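Local coordinates for protein acidocalcisomal pyrophosphatase (Trypanosoma cruzi, PDB 5CUV) that probably hydrolyses inorganic diphosphate to phosphate with the help of magnesium, as a soluble pyrophosphatase of the acidocalcisome, at residues K48-A53 and K77-R82. Residues are numbered along the deposited sequence; the frame is centred on the assembly and turned at random.
Sequences KPLPEA and KRVMAR
The tip of Leu50 reaches the side chains of Arg78 and Arg82, one turn apart on helix 73-87. Its CG is anti to the carbonyl carbon (chi1 -55°), and the CD2 branch does the touching. The Leu50 side chain runs antiparallel alongside the aliphatic part of Arg78, with Leu50 CD2 3.5 Å from Arg78 CD and close to its CB and CG. Leu50 CD2 further meets Val79 CG2 at 4.3 Å and Arg82 NH1 at 3.9 Å.

Arg78 has CG anti to the backbone N, and its chain bends at chi3 (-87°). Its guanidinium meets Pro51 tip to tip. Pro51 CD sits over the centre of one guanidinium face, 3.8 Å from Arg78 CZ. Glu52 OE2 lies 4.7 Å from Arg78 NH1, so any attraction between these opposite charges is at most long-range.

Arg82 also bends at chi3. Its NH1 is 3.8 Å from Lys48 O, too far for a hydrogen bond. Arg82 NH2 instead bonds to Ile36 O and forms a salt bridge with Glu60, whose other carboxylate oxygen accepts the Leu50 N-H.

Leu50, at the N-cap position of helix 51-56, thus joins the N-terminal segment to the first helix of what looks like an EF-hand pair, far from the magnesium and malate sites.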
loop_
_atom_site.group_PDB
_atom_site.type_symbol
_atom_site.label_atom_id
_atom_site.label_comp_id
_atom_site.label_asym_id
_atom_site.label_seq_id
_atom_site.Cartn_x
_atom_site.Cartn_y
_atom_site.Cartn_z
ATOM N N LYS A 48 42.022 -10.844 -29.822
ATOM C CA LYS A 48 42.230 -12.065 -29.046
ATOM C C LYS A 48 41.861 -11.918 -27.571
ATOM O O LYS A 48 42.427 -11.105 -26.843
ATOM C CB LYS A 48 43.690 -12.548 -29.181
ATOM C CG LYS A 48 44.186 -12.782 -30.637
ATOM C CD LYS A 48 43.244 -13.690 -31.465
ATOM C CE LYS A 48 43.662 -13.738 -32.933
ATOM N NZ LYS A 48 42.481 -13.832 -33.849
ATOM N N PRO A 49 40.892 -12.714 -27.110
ATOM C CA PRO A 49 40.525 -12.595 -25.704
ATOM C C PRO A 49 41.648 -13.046 -24.772
ATOM O O PRO A 49 42.326 -14.034 -25.022
ATOM C CB PRO A 49 39.253 -13.457 -25.607
ATOM C CG PRO A 49 39.479 -14.485 -26.628
ATOM C CD PRO A 49 40.040 -13.699 -27.788
ATOM N N LEU A 50 41.845 -12.297 -23.699
ATOM C CA LEU A 50 42.857 -12.622 -22.729
ATOM C C LEU A 50 42.917 -14.149 -22.569
ATOM O O LEU A 50 41.892 -14.823 -22.566
ATOM C CB LEU A 50 42.525 -11.968 -21.384
ATOM C CG LEU A 50 42.287 -10.469 -21.316
ATOM C CD1 LEU A 50 42.244 -10.034 -19.868
ATOM C CD2 LEU A 50 43.389 -9.744 -21.990
ATOM N N PRO A 51 44.131 -14.716 -22.463
ATOM C CA PRO A 51 44.221 -16.164 -22.303
ATOM C C PRO A 51 43.485 -16.690 -21.067
ATOM O O PRO A 51 42.755 -17.666 -21.172
ATOM C CB PRO A 51 45.732 -16.413 -22.243
ATOM C CG PRO A 51 46.279 -15.140 -21.670
ATOM C CD PRO A 51 45.471 -14.099 -22.427
ATOM N N GLU A 52 43.651 -16.064 -19.903
ATOM C CA GLU A 52 42.966 -16.564 -18.712
ATOM C C GLU A 52 41.452 -16.757 -18.914
ATOM O O GLU A 52 40.850 -17.635 -18.297
ATOM C CB GLU A 52 43.265 -15.685 -17.475
ATOM C CG GLU A 52 43.505 -14.201 -17.723
ATOM C CD GLU A 52 44.842 -13.855 -18.458
ATOM O OE1 GLU A 52 45.961 -14.142 -17.928
ATOM O OE2 GLU A 52 44.751 -13.272 -19.574
ATOM N N ALA A 53 40.847 -15.963 -19.795
ATOM C CA ALA A 53 39.430 -16.088 -20.087
ATOM C C ALA A 53 39.208 -17.351 -20.926
ATOM O O ALA A 53 38.528 -18.268 -20.478
ATOM C CB ALA A 53 38.944 -14.861 -20.816
ATOM N N LYS A 77 48.066 -5.004 -19.010
ATOM C CA LYS A 77 48.888 -4.708 -20.171
ATOM C C LYS A 77 48.182 -5.083 -21.447
ATOM O O LYS A 77 48.063 -4.276 -22.377
ATOM C CB LYS A 77 50.176 -5.507 -20.113
ATOM C CG LYS A 77 51.160 -5.294 -21.251
ATOM C CD LYS A 77 52.557 -5.183 -20.641
ATOM C CE LYS A 77 53.692 -5.096 -21.657
ATOM N NZ LYS A 77 53.899 -6.368 -22.401
ATOM N N ARG A 78 47.712 -6.317 -21.509
ATOM C CA ARG A 78 47.081 -6.756 -22.728
ATOM C C ARG A 78 45.821 -5.941 -23.020
ATOM O O ARG A 78 45.384 -5.825 -24.171
ATOM C CB ARG A 78 46.800 -8.260 -22.669
ATOM C CG ARG A 78 46.509 -8.834 -24.051
ATOM C CD ARG A 78 46.146 -10.334 -24.043
ATOM N NE ARG A 78 47.280 -11.276 -24.109
ATOM C CZ ARG A 78 48.143 -11.522 -23.118
ATOM N NH1 ARG A 78 48.043 -10.891 -21.935
ATOM N NH2 ARG A 78 49.094 -12.437 -23.304
ATOM N N VAL A 79 45.246 -5.348 -21.981
ATOM C CA VAL A 79 44.053 -4.533 -22.177
ATOM C C VAL A 79 44.409 -3.138 -22.664
ATOM O O VAL A 79 43.818 -2.634 -23.609
ATOM C CB VAL A 79 43.266 -4.399 -20.894
ATOM C CG1 VAL A 79 42.120 -3.421 -21.099
ATOM C CG2 VAL A 79 42.765 -5.770 -20.477
HETATM N N MSE A 80 45.367 -2.524 -21.987
HETATM C CA MSE A 80 45.830 -1.195 -22.311
HETATM C C MSE A 80 46.417 -1.230 -23.730
HETATM O O MSE A 80 46.284 -0.287 -24.492
HETATM C CB MSE A 80 46.890 -0.737 -21.309
HETATM C CG MSE A 80 46.355 -0.551 -19.898
HETATM SE SE MSE A 80 44.954 0.749 -19.745
HETATM C CE MSE A 80 46.002 2.337 -20.173
ATOM N N ALA A 81 47.048 -2.334 -24.099
ATOM C CA ALA A 81 47.593 -2.481 -25.454
ATOM C C ALA A 81 46.459 -2.404 -26.491
ATOM O O ALA A 81 46.610 -1.787 -27.543
ATOM C CB ALA A 81 48.322 -3.822 -25.578
ATOM N N ARG A 82 45.325 -3.029 -26.198
ATOM C CA ARG A 82 44.187 -2.968 -27.119
ATOM C C ARG A 82 43.661 -1.557 -27.126
ATOM O O ARG A 82 43.107 -1.128 -28.097
ATOM C CB ARG A 82 43.039 -3.927 -26.733
ATOM C CG ARG A 82 43.444 -5.410 -26.544
ATOM C CD ARG A 82 42.262 -6.335 -26.733
ATOM N NE ARG A 82 41.153 -6.056 -25.812
ATOM C CZ ARG A 82 40.702 -6.935 -24.922
ATOM N NH1 ARG A 82 41.251 -8.143 -24.834
ATOM N NH2 ARG A 82 39.715 -6.621 -24.102
#